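Local coordinates for acyltransferase (Actinoplanes teichomyceticus, PDB 4Q38), which probably transfers long acyl chains from acyl-coenzyme A to the amino sugar of teicoplanin-type glycopeptide antibiotics, at residues 307-310 with 314-317; 319-322 with 327-330; 37-42 with 86-91; 75-80 with 126-131. All coordinates share one frame; numbering follows the deposited sequence.

Contact 1: 307-310 with 314-317. With COA (coenzyme A), chain D.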
loop_
_atom_site.group_PDB
_atom_site.type_symbol
_atom_site.label_atom_id
_atom_site.label_comp_id
_atom_site.label_asym_id
_atom_site.label_seq_id
_atom_site.Cartn_x
_atom_site.Cartn_y
_atom_site.Cartn_z
ATOM N N GLU A 307 -9.910 23.597 10.022
ATOM C CA GLU A 307 -10.848 22.638 10.596
ATOM C C GLU A 307 -10.259 21.228 10.654
ATOM O O GLU A 307 -10.979 20.248 10.859
ATOM C CB GLU A 307 -12.185 22.668 9.851
ATOM C CG GLU A 307 -13.093 23.800 10.312
ATOM C CD GLU A 307 -14.329 23.972 9.449
ATOM O OE1 GLU A 307 -14.798 25.125 9.318
ATOM O OE2 GLU A 307 -14.832 22.964 8.905
ATOM N N LEU A 308 -8.941 21.141 10.475
ATOM C CA LEU A 308 -8.200 19.904 10.711
ATOM C C LEU A 308 -7.710 19.885 12.159
ATOM O O LEU A 308 -7.501 20.952 12.749
ATOM C CB LEU A 308 -7.028 19.772 9.727
ATOM C CG LEU A 308 -7.358 19.511 8.251
ATOM C CD1 LEU A 308 -6.118 19.624 7.375
ATOM C CD2 LEU A 308 -8.029 18.157 8.057
ATOM N N PRO A 309 -7.536 18.682 12.748
ATOM C CA PRO A 309 -7.088 18.609 14.146
ATOM C C PRO A 309 -5.721 19.267 14.398
ATOM O O PRO A 309 -4.902 19.384 13.481
ATOM C CB PRO A 309 -7.026 17.100 14.427
ATOM C CG PRO A 309 -7.048 16.433 13.090
ATOM C CD PRO A 309 -7.817 17.346 12.188
ATOM N N GLN A 310 -5.496 19.697 15.636
ATOM C CA GLN A 310 -4.270 20.398 16.015
ATOM C C GLN A 310 -3.749 19.873 17.345
ATOM O O GLN A 310 -3.130 20.611 18.116
ATOM C CB GLN A 310 -4.514 21.912 16.098
ATOM C CG GLN A 310 -4.928 22.561 14.787
ATOM C CD GLN A 310 -3.757 22.791 13.844
ATOM O OE1 GLN A 310 -3.073 23.813 13.924
ATOM N NE2 GLN A 310 -3.534 21.849 12.931
ATOM N N LEU A 314 3.118 17.827 15.180
ATOM C CA LEU A 314 3.212 17.692 13.726
ATOM C C LEU A 314 1.975 18.213 13.000
ATOM O O LEU A 314 2.093 18.857 11.953
ATOM C CB LEU A 314 3.503 16.238 13.332
ATOM C CG LEU A 314 3.552 15.865 11.846
ATOM C CD1 LEU A 314 4.594 16.686 11.103
ATOM C CD2 LEU A 314 3.839 14.380 11.731
ATOM N N GLU A 315 0.793 17.925 13.547
ATOM C CA GLU A 315 -0.457 18.470 13.013
ATOM C C GLU A 315 -0.410 20.001 12.979
ATOM O O GLU A 315 -0.787 20.617 11.976
ATOM C CB GLU A 315 -1.662 18.001 13.838
ATOM C CG GLU A 315 -2.025 16.533 13.649
ATOM C CD GLU A 315 -3.044 16.031 14.662
ATOM O OE1 GLU A 315 -3.132 16.597 15.777
ATOM O OE2 GLU A 315 -3.760 15.056 14.349
ATOM N N ARG A 316 0.065 20.602 14.070
ATOM C CA ARG A 316 0.207 22.067 14.157
ATOM C C ARG A 316 1.264 22.561 13.171
ATOM O O ARG A 316 1.085 23.590 12.534
ATOM C CB ARG A 316 0.539 22.504 15.590
ATOM C CG ARG A 316 -0.578 22.196 16.585
ATOM C CD ARG A 316 -0.364 22.800 17.968
ATOM N NE ARG A 316 0.793 22.245 18.675
ATOM C CZ ARG A 316 0.784 21.141 19.422
ATOM N NH1 ARG A 316 -0.326 20.424 19.571
ATOM N NH2 ARG A 316 1.897 20.747 20.030
ATOM N N ALA A 317 2.347 21.794 13.035
ATOM C CA ALA A 317 3.428 22.108 12.105
ATOM C C ALA A 317 2.972 22.148 10.654
ATOM O O ALA A 317 3.220 23.137 9.952
ATOM C CB ALA A 317 4.573 21.117 12.270
HETATM N N1A COA D . -0.359 12.230 12.385
HETATM C C2A COA D . -0.508 13.062 13.435
HETATM N N3A COA D . 0.447 13.274 14.358
HETATM C C4A COA D . 1.641 12.633 14.265
HETATM C C5A COA D . 1.878 11.705 13.146
HETATM C C6A COA D . 0.779 11.528 12.171
HETATM N N6A COA D . 0.893 10.708 11.096
HETATM N N7A COA D . 3.125 11.226 13.310
HETATM C C8A COA D . 3.643 11.792 14.424
HETATM N N9A COA D . 2.749 12.620 15.000
HETATM C C1B COA D . 2.958 13.431 16.223
HETATM C C2B COA D . 3.411 12.620 17.423
HETATM O O2B COA D . 2.292 12.115 18.145
HETATM C C3B COA D . 4.218 13.640 18.200
HETATM O O3B COA D . 3.310 14.529 18.854
HETATM P P3B COA D . 3.701 15.423 20.147
HETATM O O7A COA D . 3.745 14.415 21.254
HETATM O O8A COA D . 2.582 16.430 20.182
HETATM O O9A COA D . 5.038 16.045 19.824
HETATM C C4B COA D . 4.910 14.424 17.089
HETATM O O4B COA D . 4.015 14.363 15.976
HETATM C C5B COA D . 6.292 13.889 16.703
HETATM O O5B COA D . 6.173 12.549 16.195
HETATM P P1A COA D . 7.438 11.599 15.930
HETATM O O1A COA D . 7.975 11.029 17.214
HETATM O O2A COA D . 8.366 12.354 15.015
HETATM O O3A COA D . 6.769 10.401 15.062
HETATM P P2A COA D . 6.067 9.080 15.658
HETATM O O4A COA D . 7.115 8.022 15.878
HETATM O O5A COA D . 5.146 9.418 16.801
HETATM O O6A COA D . 5.138 8.679 14.405
HETATM C CBP COA D . 4.818 7.474 12.284
HETATM C CCP COA D . 5.736 8.327 13.154
HETATM C CDP COA D . 5.577 7.247 10.986
HETATM C CEP COA D . 4.568 6.157 12.990
HETATM C CAP COA D . 3.482 8.210 12.020
HETATM O OAP COA D . 3.741 9.506 11.478
HETATM C C9P COA D . 2.493 7.516 11.102
HETATM O O9P COA D . 1.835 6.573 11.505
HETATM N N8P COA D . 2.354 8.005 9.865
HETATM C C7P COA D . 1.570 7.337 8.840
HETATM C C6P COA D . 2.443 6.407 8.000
HETATM C C5P COA D . 3.476 7.198 7.213
HETATM O O5P COA D . 3.452 8.424 7.203
HETATM N N4P COA D . 4.399 6.479 6.568
HETATM C C3P COA D . 5.304 7.069 5.586
HETATM C C2P COA D . 4.645 7.321 4.238
HETATM S S1P COA D . 5.840 8.061 3.075
#
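Q310 lays its side chain over the backbone of the first turn of helix 313-323. The chain bends at CG (chi2 -78°), which brings the amide back towards the helix although the bond from CA to CB leads away from it. OE1 rests 3.7 Å from CA of R316, and NE2 makes a weak bond, 3.2 Å long, to the carbonyl O of E315. The firmer bond of NE2 goes back to O of P309, at 2.9 Å and almost in the amide plane, so the amide hydrogens serve both the loop and the helix. A glutamine suits this place because it is long enough to double back and still carries a donor.

R316 answers from the helix. Its bent chain delivers NH1, in the plane of the guanidinium, to O of Q310 at 3.2 Å with a nearly straight N-H (161°). NH2 of the same group lies 4.4 Å from O8A of the coenzyme A 3'-phosphate, a long separation at which its positive charge would probably still be felt.

E315 is buried between loop and ligand. OE2 comes within 3.8 Å of CG of P309 and is paired with R311, while OE1 accepts the backbone N-H of S312, just before the helix. On the cofactor side, CG of E315 lies 3.8 Å from adenine C2A, and CD2 of L314 packs 3.6 Å from adenine C5A. L314 and E315, at the start of helix 313-323, form part of the wall at the adenine end of the coenzyme A site in this GNAT-like domain, with the 307-310 loop packed behind E315.

Contact 2: 319-322 with 327-330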
loop_
_atom_site.group_PDB
_atom_site.type_symbol
_atom_site.label_atom_id
_atom_site.label_comp_id
_atom_site.label_asym_id
_atom_site.label_seq_id
_atom_site.Cartn_x
_atom_site.Cartn_y
_atom_site.Cartn_z
ATOM N N ILE A 319 0.108 22.561 9.284
ATOM C CA ILE A 319 -0.833 23.653 9.008
ATOM C C ILE A 319 -0.155 25.026 9.112
ATOM O O ILE A 319 -0.328 25.873 8.231
ATOM C CB ILE A 319 -2.089 23.567 9.915
ATOM C CG1 ILE A 319 -2.881 22.275 9.632
ATOM C CG2 ILE A 319 -2.978 24.796 9.761
ATOM C CD1 ILE A 319 -3.246 22.045 8.177
ATOM N N ALA A 320 0.618 25.231 10.177
ATOM C CA ALA A 320 1.380 26.478 10.353
ATOM C C ALA A 320 2.224 26.789 9.115
ATOM O O ALA A 320 2.134 27.877 8.554
ATOM C CB ALA A 320 2.249 26.407 11.600
ATOM N N HIS A 321 3.021 25.814 8.679
ATOM C CA HIS A 321 3.874 25.952 7.495
ATOM C C HIS A 321 3.094 26.327 6.256
ATOM O O HIS A 321 3.489 27.238 5.511
ATOM C CB HIS A 321 4.640 24.651 7.279
ATOM C CG HIS A 321 5.850 24.773 6.383
ATOM N ND1 HIS A 321 5.910 24.201 5.166
ATOM C CD2 HIS A 321 7.083 25.386 6.589
ATOM C CE1 HIS A 321 7.116 24.449 4.612
ATOM N NE2 HIS A 321 7.833 25.174 5.484
ATOM N N LEU A 322 1.978 25.632 6.023
ATOM C CA LEU A 322 1.127 25.904 4.868
ATOM C C LEU A 322 0.435 27.270 4.950
ATOM O O LEU A 322 0.351 27.978 3.950
ATOM C CB LEU A 322 0.084 24.793 4.671
ATOM C CG LEU A 322 0.560 23.418 4.186
ATOM C CD1 LEU A 322 -0.515 22.359 4.409
ATOM C CD2 LEU A 322 0.984 23.463 2.729
ATOM N N HIS A 327 5.820 25.442 1.579
ATOM C CA HIS A 327 5.505 24.123 1.010
ATOM C C HIS A 327 6.348 23.009 1.566
ATOM O O HIS A 327 7.524 23.206 1.902
ATOM C CB HIS A 327 5.612 24.143 -0.515
ATOM C CG HIS A 327 4.659 25.111 -1.182
ATOM N ND1 HIS A 327 5.087 26.165 -1.908
ATOM C CD2 HIS A 327 3.269 25.167 -1.190
ATOM C CE1 HIS A 327 4.022 26.857 -2.363
ATOM N NE2 HIS A 327 2.910 26.248 -1.922
ATOM N N TRP A 328 5.736 21.830 1.658
ATOM C CA TRP A 328 6.394 20.612 2.124
ATOM C C TRP A 328 6.874 19.810 0.949
ATOM O O TRP A 328 6.225 19.794 -0.098
ATOM C CB TRP A 328 5.430 19.785 2.961
ATOM C CG TRP A 328 5.017 20.427 4.269
ATOM C CD1 TRP A 328 3.792 21.016 4.583
ATOM C CD2 TRP A 328 5.822 20.549 5.491
ATOM N NE1 TRP A 328 3.785 21.475 5.881
ATOM C CE2 TRP A 328 4.975 21.229 6.478
ATOM C CE3 TRP A 328 7.114 20.171 5.856
ATOM C CZ2 TRP A 328 5.423 21.508 7.766
ATOM C CZ3 TRP A 328 7.555 20.466 7.151
ATOM C CH2 TRP A 328 6.729 21.115 8.084
ATOM N N HIS A 329 8.012 19.131 1.107
ATOM C CA HIS A 329 8.619 18.392 0.005
ATOM C C HIS A 329 8.968 16.987 0.378
ATOM O O HIS A 329 9.535 16.735 1.448
ATOM C CB HIS A 329 9.880 19.097 -0.493
ATOM C CG HIS A 329 9.708 20.581 -0.700
ATOM N ND1 HIS A 329 8.814 21.092 -1.571
ATOM C CD2 HIS A 329 10.347 21.671 -0.103
ATOM C CE1 HIS A 329 8.870 22.441 -1.533
ATOM N NE2 HIS A 329 9.810 22.794 -0.636
ATOM N N MET A 330 8.645 16.055 -0.515
ATOM C CA MET A 330 9.148 14.693 -0.399
ATOM C C MET A 330 10.649 14.728 -0.625
ATOM O O MET A 330 11.120 15.358 -1.569
ATOM C CB MET A 330 8.509 13.786 -1.450
ATOM C CG MET A 330 8.880 12.316 -1.291
ATOM S SD MET A 330 8.289 11.277 -2.647
ATOM C CE MET A 330 9.489 11.669 -3.923
#
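H321 and W328 meet ring to ring, with the histidine lying over the centre of the tryptophan face. The centroids of the imidazole and the six-membered ring are 4.2 Å apart and the planes are tilted by 41°, an oblique meeting that is neither a stack nor edge-to-face. The closest carbon contact is at the root of the histidine, where CB of H321 stands 3.3 Å from CZ2 of W328. Having CG trans to the backbone N (chi1 -162°) swings the imidazole off the helix and over the indole, and O of H327 lies near the imidazole plane, at the ring's edge. L322 comes up at the indole edge instead, its CG 4.0 Å from CD1 of W328, a branched side chain filling the space beside the five-membered ring.

The next shell fixes these groups. NE1 of W328 bonds to O of V318, one turn before L322 on helix 313-323, which restricts rotation of the indole. Its backbone N is held by D290, the imidazole of H327 is tied by ND1 to O of P284, and Y261 meets the ring of H321 nearly at right angles.

The contacts of W328 with H321 and L322 are van der Waals and aromatic, and through them W328 pins the approach to strand 331-336 against helix 313-323; the polar indole N-H, buried with its ring, is satisfied by O of V318.

Contact 3: 37-42 with 86-91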
loop_
_atom_site.group_PDB
_atom_site.type_symbol
_atom_site.label_atom_id
_atom_site.label_comp_id
_atom_site.label_asym_id
_atom_site.label_seq_id
_atom_site.Cartn_x
_atom_site.Cartn_y
_atom_site.Cartn_z
ATOM N N GLU A 37 -6.562 -5.000 -22.228
ATOM C CA GLU A 37 -5.424 -5.796 -21.780
ATOM C C GLU A 37 -5.896 -6.978 -20.934
ATOM O O GLU A 37 -5.417 -8.097 -21.110
ATOM C CB GLU A 37 -4.412 -4.939 -21.013
ATOM C CG GLU A 37 -3.108 -5.670 -20.706
ATOM C CD GLU A 37 -2.143 -4.859 -19.861
ATOM O OE1 GLU A 37 -2.358 -3.640 -19.680
ATOM O OE2 GLU A 37 -1.153 -5.450 -19.382
ATOM N N LEU A 38 -6.848 -6.732 -20.032
ATOM C CA LEU A 38 -7.389 -7.807 -19.198
ATOM C C LEU A 38 -8.189 -8.819 -20.025
ATOM O O LEU A 38 -8.192 -10.011 -19.723
ATOM C CB LEU A 38 -8.253 -7.250 -18.062
ATOM C CG LEU A 38 -7.582 -6.399 -16.968
ATOM C CD1 LEU A 38 -8.515 -6.220 -15.780
ATOM C CD2 LEU A 38 -6.274 -7.017 -16.507
ATOM N N ASP A 39 -8.871 -8.341 -21.062
ATOM C CA ASP A 39 -9.587 -9.254 -21.962
ATOM C C ASP A 39 -8.608 -10.200 -22.659
ATOM O O ASP A 39 -8.819 -11.415 -22.677
ATOM C CB ASP A 39 -10.430 -8.478 -22.978
ATOM C CG ASP A 39 -11.332 -9.383 -23.808
ATOM O OD1 ASP A 39 -11.918 -10.336 -23.258
ATOM O OD2 ASP A 39 -11.450 -9.141 -25.024
ATOM N N GLU A 40 -7.520 -9.650 -23.199
ATOM C CA GLU A 40 -6.499 -10.474 -23.857
ATOM C C GLU A 40 -5.785 -11.433 -22.902
ATOM O O GLU A 40 -5.465 -12.563 -23.276
ATOM C CB GLU A 40 -5.505 -9.603 -24.618
ATOM C CG GLU A 40 -5.939 -9.357 -26.054
ATOM C CD GLU A 40 -5.661 -7.946 -26.530
ATOM O OE1 GLU A 40 -4.642 -7.357 -26.103
ATOM O OE2 GLU A 40 -6.470 -7.428 -27.334
ATOM N N LEU A 41 -5.553 -10.987 -21.669
ATOM C CA LEU A 41 -4.974 -11.846 -20.633
ATOM C C LEU A 41 -5.873 -13.037 -20.288
ATOM O O LEU A 41 -5.384 -14.150 -20.096
ATOM C CB LEU A 41 -4.690 -11.030 -19.369
ATOM C CG LEU A 41 -3.999 -11.719 -18.189
ATOM C CD1 LEU A 41 -2.594 -12.204 -18.537
ATOM C CD2 LEU A 41 -3.963 -10.752 -17.014
ATOM N N GLY A 42 -7.179 -12.786 -20.188
ATOM C CA GLY A 42 -8.155 -13.836 -19.897
ATOM C C GLY A 42 -8.212 -14.257 -18.437
ATOM O O GLY A 42 -7.475 -13.717 -17.602
ATOM N N LEU A 86 -18.670 -7.482 -12.682
ATOM C CA LEU A 86 -17.749 -7.411 -11.559
ATOM C C LEU A 86 -16.893 -8.677 -11.466
ATOM O O LEU A 86 -15.682 -8.599 -11.232
ATOM C CB LEU A 86 -18.515 -7.158 -10.258
ATOM C CG LEU A 86 -17.660 -6.665 -9.086
ATOM C CD1 LEU A 86 -18.451 -5.698 -8.223
ATOM C CD2 LEU A 86 -17.141 -7.832 -8.264
ATOM N N TRP A 87 -17.517 -9.839 -11.665
ATOM C CA TRP A 87 -16.804 -11.112 -11.601
ATOM C C TRP A 87 -15.781 -11.246 -12.696
ATOM O O TRP A 87 -14.659 -11.701 -12.446
ATOM C CB TRP A 87 -17.757 -12.310 -11.606
ATOM C CG TRP A 87 -17.105 -13.529 -11.000
ATOM C CD1 TRP A 87 -16.408 -14.535 -11.662
ATOM C CD2 TRP A 87 -17.019 -13.880 -9.575
ATOM N NE1 TRP A 87 -15.929 -15.468 -10.775
ATOM C CE2 TRP A 87 -16.254 -15.134 -9.506
ATOM C CE3 TRP A 87 -17.489 -13.307 -8.391
ATOM C CZ2 TRP A 87 -15.994 -15.773 -8.296
ATOM C CZ3 TRP A 87 -17.220 -13.965 -7.176
ATOM C CH2 TRP A 87 -16.489 -15.167 -7.134
ATOM N N TRP A 88 -16.157 -10.847 -13.911
ATOM C CA TRP A 88 -15.246 -10.830 -15.061
ATOM C C TRP A 88 -13.980 -10.086 -14.714
ATOM O O TRP A 88 -12.867 -10.566 -14.964
ATOM C CB TRP A 88 -15.937 -10.162 -16.245
ATOM C CG TRP A 88 -15.152 -10.125 -17.542
ATOM C CD1 TRP A 88 -15.220 -11.037 -18.597
ATOM C CD2 TRP A 88 -14.192 -9.098 -17.988
ATOM N NE1 TRP A 88 -14.388 -10.666 -19.618
ATOM C CE2 TRP A 88 -13.740 -9.515 -19.323
ATOM C CE3 TRP A 88 -13.676 -7.922 -17.434
ATOM C CZ2 TRP A 88 -12.810 -8.777 -20.052
ATOM C CZ3 TRP A 88 -12.737 -7.189 -18.176
ATOM C CH2 TRP A 88 -12.318 -7.605 -19.456
ATOM N N LEU A 89 -14.153 -8.915 -14.109
ATOM C CA LEU A 89 -13.043 -8.035 -13.735
ATOM C C LEU A 89 -12.213 -8.576 -12.566
ATOM O O LEU A 89 -10.991 -8.446 -12.558
ATOM C CB LEU A 89 -13.581 -6.650 -13.399
ATOM C CG LEU A 89 -12.546 -5.544 -13.229
ATOM C CD1 LEU A 89 -11.821 -5.293 -14.542
ATOM C CD2 LEU A 89 -13.225 -4.286 -12.728
ATOM N N LEU A 90 -12.884 -9.176 -11.591
ATOM C CA LEU A 90 -12.223 -9.795 -10.447
ATOM C C LEU A 90 -11.266 -10.918 -10.857
ATOM O O LEU A 90 -10.150 -10.997 -10.350
ATOM C CB LEU A 90 -13.264 -10.325 -9.457
ATOM C CG LEU A 90 -12.790 -11.205 -8.300
ATOM C CD1 LEU A 90 -11.937 -10.416 -7.313
ATOM C CD2 LEU A 90 -13.999 -11.831 -7.609
ATOM N N GLU A 91 -11.713 -11.781 -11.767
ATOM C CA GLU A 91 -10.896 -12.886 -12.270
ATOM C C GLU A 91 -9.640 -12.396 -12.975
ATOM O O GLU A 91 -8.543 -12.888 -12.713
ATOM C CB GLU A 91 -11.693 -13.729 -13.271
ATOM C CG GLU A 91 -12.814 -14.546 -12.668
ATOM C CD GLU A 91 -13.464 -15.447 -13.697
ATOM O OE1 GLU A 91 -13.952 -14.934 -14.730
ATOM O OE2 GLU A 91 -13.485 -16.669 -13.462
#
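L38 points its CB at the indole of W88, with CB 4.3 Å from CH2 in an oblique approach that is neither over the face nor at the edge. Beyond CB the chain turns aside from the tryptophan. CG branches, and CD1 is the methyl that crosses to the other helix, reaching CD1 of L89 at 3.6 Å. L38 also packs on T93 and A96 further along helix 84-98, so one leucine spreads over two turns of its partner. L89 leaves its own helix on the side turned from L38, yet with CG trans to the backbone N (chi1 -170°) its CD1 methyl still comes back into the joint.

The segments cross at 73°, with axes 10.4 Å apart at their closest, a steep helix pair within the all-helical N-terminal half of the chain. A large flat side chain spans this spacing, and W88 provides it. Its indole extends from the helix until CZ2 is 3.8 Å from CA of D39 and CH2 is 3.9 Å from N of D39, the six-membered ring coming up against the backbone.

D39 meets the rim of that ring: CB lies in the ring plane, 3.8 Å from CZ2, and OD1 is 3.7 Å from the same carbon. A carboxylate beside an aromatic rim faces its slightly positive C-H hydrogens. R92 makes a cation-pi contact with W88, and V21 of helix 18-25 packs on it too. Just past the end of helix 32-41, G42 adopts a positive phi (78°), easily reached by glycine, and its carbonyl O is bonded to H95.

Contact 4: 75-80 with 126-131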
loop_
_atom_site.group_PDB
_atom_site.type_symbol
_atom_site.label_atom_id
_atom_site.label_comp_id
_atom_site.label_asym_id
_atom_site.label_seq_id
_atom_site.Cartn_x
_atom_site.Cartn_y
_atom_site.Cartn_z
ATOM N N ALA A 75 -20.807 -10.042 3.813
ATOM C CA ALA A 75 -22.212 -9.880 3.442
ATOM C C ALA A 75 -22.370 -9.527 1.968
ATOM O O ALA A 75 -23.268 -10.029 1.295
ATOM C CB ALA A 75 -22.875 -8.825 4.319
ATOM N N ALA A 76 -21.482 -8.682 1.460
ATOM C CA ALA A 76 -21.619 -8.158 0.101
ATOM C C ALA A 76 -20.871 -8.932 -0.980
ATOM O O ALA A 76 -20.924 -8.549 -2.147
ATOM C CB ALA A 76 -21.211 -6.696 0.067
ATOM N N ALA A 77 -20.186 -10.010 -0.600
ATOM C CA ALA A 77 -19.362 -10.776 -1.544
ATOM C C ALA A 77 -20.112 -11.050 -2.840
ATOM O O ALA A 77 -21.257 -11.512 -2.815
ATOM C CB ALA A 77 -18.859 -12.067 -0.916
ATOM N N PRO A 78 -19.481 -10.729 -3.982
ATOM C CA PRO A 78 -20.156 -10.859 -5.257
ATOM C C PRO A 78 -20.373 -12.310 -5.691
ATOM O O PRO A 78 -19.773 -13.238 -5.137
ATOM C CB PRO A 78 -19.211 -10.144 -6.223
ATOM C CG PRO A 78 -17.864 -10.323 -5.599
ATOM C CD PRO A 78 -18.136 -10.139 -4.136
ATOM N N ASP A 79 -21.246 -12.471 -6.679
ATOM C CA ASP A 79 -21.640 -13.765 -7.203
ATOM C C ASP A 79 -21.410 -13.768 -8.717
ATOM O O ASP A 79 -21.738 -12.783 -9.380
ATOM C CB ASP A 79 -23.123 -13.984 -6.880
ATOM C CG ASP A 79 -23.686 -15.201 -7.548
ATOM O OD1 ASP A 79 -23.592 -16.300 -6.964
ATOM O OD2 ASP A 79 -24.218 -15.052 -8.661
ATOM N N PRO A 80 -20.860 -14.872 -9.273
ATOM C CA PRO A 80 -20.610 -14.963 -10.722
ATOM C C PRO A 80 -21.843 -14.692 -11.593
ATOM O O PRO A 80 -21.713 -14.150 -12.689
ATOM C CB PRO A 80 -20.160 -16.421 -10.919
ATOM C CG PRO A 80 -19.660 -16.859 -9.593
ATOM C CD PRO A 80 -20.460 -16.106 -8.568
ATOM N N HIS A 126 -11.504 -4.447 -4.385
ATOM C CA HIS A 126 -10.086 -4.792 -4.257
ATOM C C HIS A 126 -9.761 -5.555 -3.010
ATOM O O HIS A 126 -8.708 -6.190 -2.908
ATOM C CB HIS A 126 -9.250 -3.529 -4.405
ATOM C CG HIS A 126 -9.322 -2.960 -5.792
ATOM N ND1 HIS A 126 -8.779 -3.589 -6.853
ATOM C CD2 HIS A 126 -9.943 -1.813 -6.286
ATOM C CE1 HIS A 126 -9.029 -2.875 -7.972
ATOM N NE2 HIS A 126 -9.732 -1.788 -7.624
ATOM N N VAL A 127 -10.666 -5.523 -2.040
ATOM C CA VAL A 127 -10.571 -6.465 -0.926
ATOM C C VAL A 127 -10.814 -7.898 -1.430
ATOM O O VAL A 127 -10.099 -8.841 -1.029
ATOM C CB VAL A 127 -11.557 -6.105 0.205
ATOM C CG1 VAL A 127 -11.487 -7.130 1.331
ATOM C CG2 VAL A 127 -11.260 -4.711 0.736
ATOM N N TYR A 128 -11.812 -8.068 -2.306
ATOM C CA TYR A 128 -12.081 -9.397 -2.898
ATOM C C TYR A 128 -10.908 -9.860 -3.756
ATOM O O TYR A 128 -10.534 -11.030 -3.721
ATOM C CB TYR A 128 -13.391 -9.413 -3.712
ATOM C CG TYR A 128 -14.587 -9.033 -2.875
ATOM C CD1 TYR A 128 -14.929 -9.776 -1.741
ATOM C CD2 TYR A 128 -15.341 -7.910 -3.182
ATOM C CE1 TYR A 128 -16.001 -9.412 -0.945
ATOM C CE2 TYR A 128 -16.419 -7.532 -2.391
ATOM C CZ TYR A 128 -16.738 -8.288 -1.280
ATOM O OH TYR A 128 -17.792 -7.924 -0.489
ATOM N N VAL A 129 -10.333 -8.933 -4.522
ATOM C CA VAL A 129 -9.089 -9.215 -5.246
ATOM C C VAL A 129 -8.030 -9.732 -4.282
ATOM O O VAL A 129 -7.410 -10.766 -4.549
ATOM C CB VAL A 129 -8.531 -7.984 -5.993
ATOM C CG1 VAL A 129 -7.185 -8.323 -6.636
ATOM C CG2 VAL A 129 -9.491 -7.522 -7.074
ATOM N N PHE A 130 -7.840 -9.022 -3.163
ATOM C CA PHE A 130 -6.815 -9.390 -2.190
ATOM C C PHE A 130 -7.101 -10.792 -1.629
ATOM O O PHE A 130 -6.219 -11.651 -1.626
ATOM C CB PHE A 130 -6.753 -8.348 -1.056
ATOM C CG PHE A 130 -5.510 -8.428 -0.194
ATOM C CD1 PHE A 130 -5.349 -9.442 0.755
ATOM C CD2 PHE A 130 -4.517 -7.451 -0.300
ATOM C CE1 PHE A 130 -4.212 -9.496 1.558
ATOM C CE2 PHE A 130 -3.379 -7.502 0.495
ATOM C CZ PHE A 130 -3.228 -8.518 1.431
ATOM N N LEU A 131 -8.339 -11.014 -1.173
ATOM C CA LEU A 131 -8.751 -12.318 -0.623
ATOM C C LEU A 131 -8.542 -13.463 -1.622
ATOM O O LEU A 131 -8.083 -14.543 -1.255
ATOM C CB LEU A 131 -10.228 -12.284 -0.186
ATOM C CG LEU A 131 -10.593 -11.340 0.965
ATOM C CD1 LEU A 131 -12.087 -11.338 1.253
ATOM C CD2 LEU A 131 -9.800 -11.672 2.221
#
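P78 and Y128 make a CH-pi contact, the ring of the tyrosine presenting its face to the proline. CD of P78 stands 3.5 Å from the ring centroid and only 10° off the normal, almost exactly over the middle. Proline suits this place because its CD is bonded to the amide nitrogen, which makes the CD hydrogens somewhat electron-poor and attractive to the pi cloud, and because the rigid ring holds them there.

Apolar contacts come next. CB of A77 lies 3.9 Å from CE1 of Y128, and CA of A77 is nearer still to the ring, 3.6 Å from CZ. With nothing larger than a methyl at positions 76 and 77, the backbone itself can settle against the aromatic.

In fold terms, this is where the chain leaves helix 67-76 and runs on towards helix 84-98, and Y128 of helix 125-143 packs against this connection inside the N-acyltransferase N-terminal domain. With CG trans to the carbonyl carbon (chi1 -59°), the tyrosine projects straight from its helix towards the linker.

No hydrogen bond joins the two segments; the polar end of Y128 bonds outside them, its OH to the carbonyl O of I73 in helix 67-76, which accounts for the polar end of a buried residue. CB of A76 simply touches OH of Y128, at 3.7 Å. N of A77 is also only 3.2 Å from OH of Y128, but the angle is too poor for a bond. On the linker, O of P78 takes NH1 of R52, and P78 also packs on L86 of helix 84-98.

The contacts fall into two pairs. Contacts 1 and 2 share helix 313-323, with centres 12 Å apart, and touch where NE2 of Q310 lies 3.4 Å from CG1 of I319. Contact 1 borders coenzyme A directly, whereas in contact 2 the side chain of W328 is about 11 Å from the cofactor and about 13 Å from the bound decanoyl sugar, with W252 of the coenzyme A site about 6 Å away. Contacts 3 and 4, centres 14 Å apart, interlock through L90 of 86-91, whose CD1 is 3.5 Å from N of V129. Contacts 3 and 4 lie far from the first pair: the centres of contacts 1 and 3 are about 43 Å apart.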